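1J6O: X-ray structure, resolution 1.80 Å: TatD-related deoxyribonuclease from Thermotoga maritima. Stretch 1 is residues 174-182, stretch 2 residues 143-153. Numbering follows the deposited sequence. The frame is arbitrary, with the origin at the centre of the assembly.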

# COMPACT_ATOMS: atom_id res chain seq x y z
N LYS A 174 13.77 9.47 -4.48
CA LYS A 174 14.37 10.38 -3.53
C LYS A 174 13.44 11.55 -3.21
O LYS A 174 13.33 11.97 -2.07
CB LYS A 174 15.71 10.88 -4.07
CG LYS A 174 16.43 11.82 -3.11
CD LYS A 174 17.94 11.71 -3.28
CE LYS A 174 18.61 12.87 -2.57
NZ LYS A 174 17.99 14.13 -3.07
N LYS A 175 12.77 12.08 -4.23
CA LYS A 175 11.87 13.20 -4.00
C LYS A 175 10.75 12.85 -3.02
O LYS A 175 10.41 13.64 -2.15
CB LYS A 175 11.24 13.66 -5.32
CG LYS A 175 12.25 14.23 -6.33
CD LYS A 175 12.68 15.66 -6.00
CE LYS A 175 11.58 16.68 -6.26
NZ LYS A 175 12.14 18.09 -6.31
N PHE A 176 10.19 11.65 -3.16
CA PHE A 176 9.11 11.24 -2.27
C PHE A 176 9.64 10.87 -0.90
O PHE A 176 9.03 11.17 0.13
CB PHE A 176 8.33 10.10 -2.91
CG PHE A 176 7.31 10.59 -3.90
CD1 PHE A 176 6.05 11.00 -3.47
CD2 PHE A 176 7.63 10.68 -5.26
CE1 PHE A 176 5.11 11.50 -4.39
CE2 PHE A 176 6.70 11.18 -6.18
CZ PHE A 176 5.43 11.59 -5.74
N ILE A 177 10.80 10.21 -0.87
CA ILE A 177 11.38 9.84 0.41
C ILE A 177 11.65 11.14 1.17
O ILE A 177 11.37 11.25 2.38
CB ILE A 177 12.69 9.08 0.21
CG1 ILE A 177 12.37 7.65 -0.24
CG2 ILE A 177 13.53 9.12 1.50
CD1 ILE A 177 13.58 6.86 -0.51
N ASP A 178 12.15 12.15 0.47
CA ASP A 178 12.42 13.42 1.13
C ASP A 178 11.17 14.08 1.66
O ASP A 178 11.24 14.83 2.61
CB ASP A 178 13.19 14.37 0.22
CG ASP A 178 14.63 13.98 0.06
OD1 ASP A 178 15.14 13.22 0.92
OD2 ASP A 178 15.26 14.43 -0.93
N LEU A 179 10.02 13.80 1.04
CA LEU A 179 8.76 14.40 1.49
C LEU A 179 8.29 13.65 2.74
O LEU A 179 7.39 14.12 3.45
CB LEU A 179 7.70 14.29 0.37
CG LEU A 179 6.39 15.08 0.45
CD1 LEU A 179 6.68 16.54 0.75
CD2 LEU A 179 5.65 14.95 -0.88
N GLY A 180 8.89 12.49 3.00
CA GLY A 180 8.51 11.73 4.17
C GLY A 180 7.76 10.41 3.94
O GLY A 180 7.29 9.78 4.88
N PHE A 181 7.63 10.01 2.69
CA PHE A 181 6.94 8.76 2.37
C PHE A 181 7.90 7.63 2.28
O PHE A 181 9.09 7.85 2.13
CB PHE A 181 6.27 8.87 1.00
CG PHE A 181 5.03 9.65 1.01
CD1 PHE A 181 5.06 11.03 0.83
CD2 PHE A 181 3.82 9.03 1.24
CE1 PHE A 181 3.88 11.78 0.88
CE2 PHE A 181 2.65 9.76 1.29
CZ PHE A 181 2.67 11.14 1.12
N LEU A 182 7.38 6.41 2.42
CA LEU A 182 8.18 5.20 2.32
C LEU A 182 7.67 4.66 0.96
O LEU A 182 6.62 5.09 0.47
CB LEU A 182 7.91 4.22 3.45
CG LEU A 182 9.08 4.31 4.45
CD1 LEU A 182 9.11 5.68 5.09
CD2 LEU A 182 8.97 3.21 5.49
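Stretch 2 143-153: AYSEAYEILRT

Stretch 2 is helical from Tyr144 onward, with Ala143 at the N-cap position, and it packs beside the helix of stretch 1 in nearly the same N-to-C direction. The two axes cross at 16° and approach to 11.1 Å, a spacing wide enough for aromatic rings to fill the gap between the backbones. Phe176 lies level with Tyr148, and one turn later Leu179 lies level with Arg152; both CA–CA distances are 7.2 Å.

Aromatic contacts dominate the centre. The side chain of Phe176 (chi1 m) leaves its helix sideways, but its ring reaches across to stretch 2. Tyr148, with chi1 t, turns the edge of its ring toward the face of Phe176, the centroids 5.6 Å apart and the planes at 77°. Phe176 CZ also comes within 3.8 Å of Tyr148 CB. Toward the start of helix 144–153, Phe176 CE2 approaches Tyr144 CD1 at 3.6 Å.

Aliphatic groups complete the apolar surface. Leu151 points toward stretch 1, where its CD1 meets the ring edge of Phe176 at CE1 (3.7 Å) and its CD2 lies 3.9 Å from Phe181 CZ. Phe181 follows the turn at Gly180, whose positive phi closes a Schellman motif. Leu179 CD2 sits 3.7 Å from Leu151 CB and 4.1 Å from Tyr148 CE1. At the more exposed margin, the folded Lys175 side chain brings CE to 3.5 Å from Tyr148 CZ.

No direct hydrogen bond or salt bridge joins the stretches. A water links them instead, donating to Lys175 O at 2.7 Å and lying 2.5 Å from Tyr148 OH, so that the phenol is hydrogen-bonded while its ring packs against apolar neighbours. The end of Arg152 leads away from stretch 1, and its NH2 forms a salt bridge with Glu149 OE1 (2.5 Å) within its own helix.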

# COMPACT_ATOMS: atom_id res chain seq x y z
N ALA A 143 2.18 9.53 -13.11
CA ALA A 143 1.74 10.84 -12.63
C ALA A 143 2.58 11.26 -11.44
O ALA A 143 2.10 11.98 -10.57
CB ALA A 143 0.26 10.78 -12.22
N TYR A 144 3.84 10.81 -11.38
CA TYR A 144 4.68 11.18 -10.25
C TYR A 144 4.87 12.67 -10.08
O TYR A 144 4.75 13.18 -8.98
CB TYR A 144 6.03 10.44 -10.35
CG TYR A 144 5.87 8.99 -9.97
CD1 TYR A 144 5.92 8.59 -8.63
CD2 TYR A 144 5.57 8.02 -10.93
CE1 TYR A 144 5.67 7.27 -8.25
CE2 TYR A 144 5.31 6.68 -10.56
CZ TYR A 144 5.36 6.32 -9.21
OH TYR A 144 5.03 5.04 -8.81
N SER A 145 5.14 13.39 -11.17
CA SER A 145 5.33 14.83 -11.05
C SER A 145 4.05 15.50 -10.55
O SER A 145 4.10 16.38 -9.69
CB SER A 145 5.71 15.45 -12.40
OG SER A 145 5.74 16.88 -12.30
N GLU A 146 2.92 15.09 -11.09
CA GLU A 146 1.65 15.69 -10.68
C GLU A 146 1.28 15.37 -9.24
O GLU A 146 0.79 16.24 -8.50
CB GLU A 146 0.53 15.26 -11.65
CG GLU A 146 0.70 15.79 -13.10
CD GLU A 146 1.51 14.87 -14.02
OE1 GLU A 146 2.32 14.05 -13.53
OE2 GLU A 146 1.34 14.99 -15.27
N ALA A 147 1.52 14.13 -8.83
CA ALA A 147 1.20 13.74 -7.47
C ALA A 147 2.15 14.48 -6.53
O ALA A 147 1.73 15.00 -5.50
CB ALA A 147 1.34 12.23 -7.31
N TYR A 148 3.43 14.54 -6.89
CA TYR A 148 4.41 15.24 -6.04
C TYR A 148 3.95 16.68 -5.77
O TYR A 148 3.90 17.11 -4.62
CB TYR A 148 5.78 15.28 -6.70
CG TYR A 148 6.83 15.93 -5.82
CD1 TYR A 148 7.34 15.26 -4.70
CD2 TYR A 148 7.33 17.20 -6.11
CE1 TYR A 148 8.33 15.84 -3.89
CE2 TYR A 148 8.32 17.78 -5.31
CZ TYR A 148 8.81 17.10 -4.21
OH TYR A 148 9.78 17.70 -3.41
N GLU A 149 3.63 17.41 -6.83
CA GLU A 149 3.18 18.80 -6.70
C GLU A 149 2.01 18.90 -5.72
O GLU A 149 1.98 19.77 -4.85
CB GLU A 149 2.74 19.34 -8.06
CG GLU A 149 3.86 19.86 -8.95
CD GLU A 149 4.48 21.15 -8.42
OE1 GLU A 149 3.73 22.03 -7.94
OE2 GLU A 149 5.73 21.28 -8.50
N ILE A 150 1.03 18.01 -5.86
CA ILE A 150 -0.13 18.02 -4.99
C ILE A 150 0.22 17.73 -3.53
O ILE A 150 -0.18 18.46 -2.63
CB ILE A 150 -1.17 16.99 -5.46
CG1 ILE A 150 -1.76 17.46 -6.80
CG2 ILE A 150 -2.26 16.83 -4.43
CD1 ILE A 150 -2.78 16.47 -7.41
N LEU A 151 0.97 16.67 -3.30
CA LEU A 151 1.35 16.32 -1.93
C LEU A 151 2.16 17.40 -1.21
O LEU A 151 1.87 17.76 -0.07
CB LEU A 151 2.11 14.99 -1.95
CG LEU A 151 1.21 13.80 -2.28
CD1 LEU A 151 1.99 12.61 -2.80
CD2 LEU A 151 0.42 13.44 -1.04
N ARG A 152 3.17 17.94 -1.89
CA ARG A 152 3.99 18.97 -1.28
C ARG A 152 3.20 20.25 -1.06
O ARG A 152 3.59 21.10 -0.26
CB ARG A 152 5.24 19.24 -2.13
CG ARG A 152 5.00 19.94 -3.46
CD ARG A 152 6.34 20.46 -4.03
NE ARG A 152 6.19 21.37 -5.17
CZ ARG A 152 5.28 22.34 -5.26
NH1 ARG A 152 4.40 22.53 -4.27
NH2 ARG A 152 5.25 23.13 -6.32
N THR A 153 2.08 20.39 -1.76
CA THR A 153 1.25 21.58 -1.63
C THR A 153 0.53 21.69 -0.29
O THR A 153 0.37 22.80 0.23
CB THR A 153 0.20 21.67 -2.77
OG1 THR A 153 0.87 21.92 -4.01
CG2 THR A 153 -0.80 22.80 -2.49
O HOH W 1 11.16 16.26 -1.87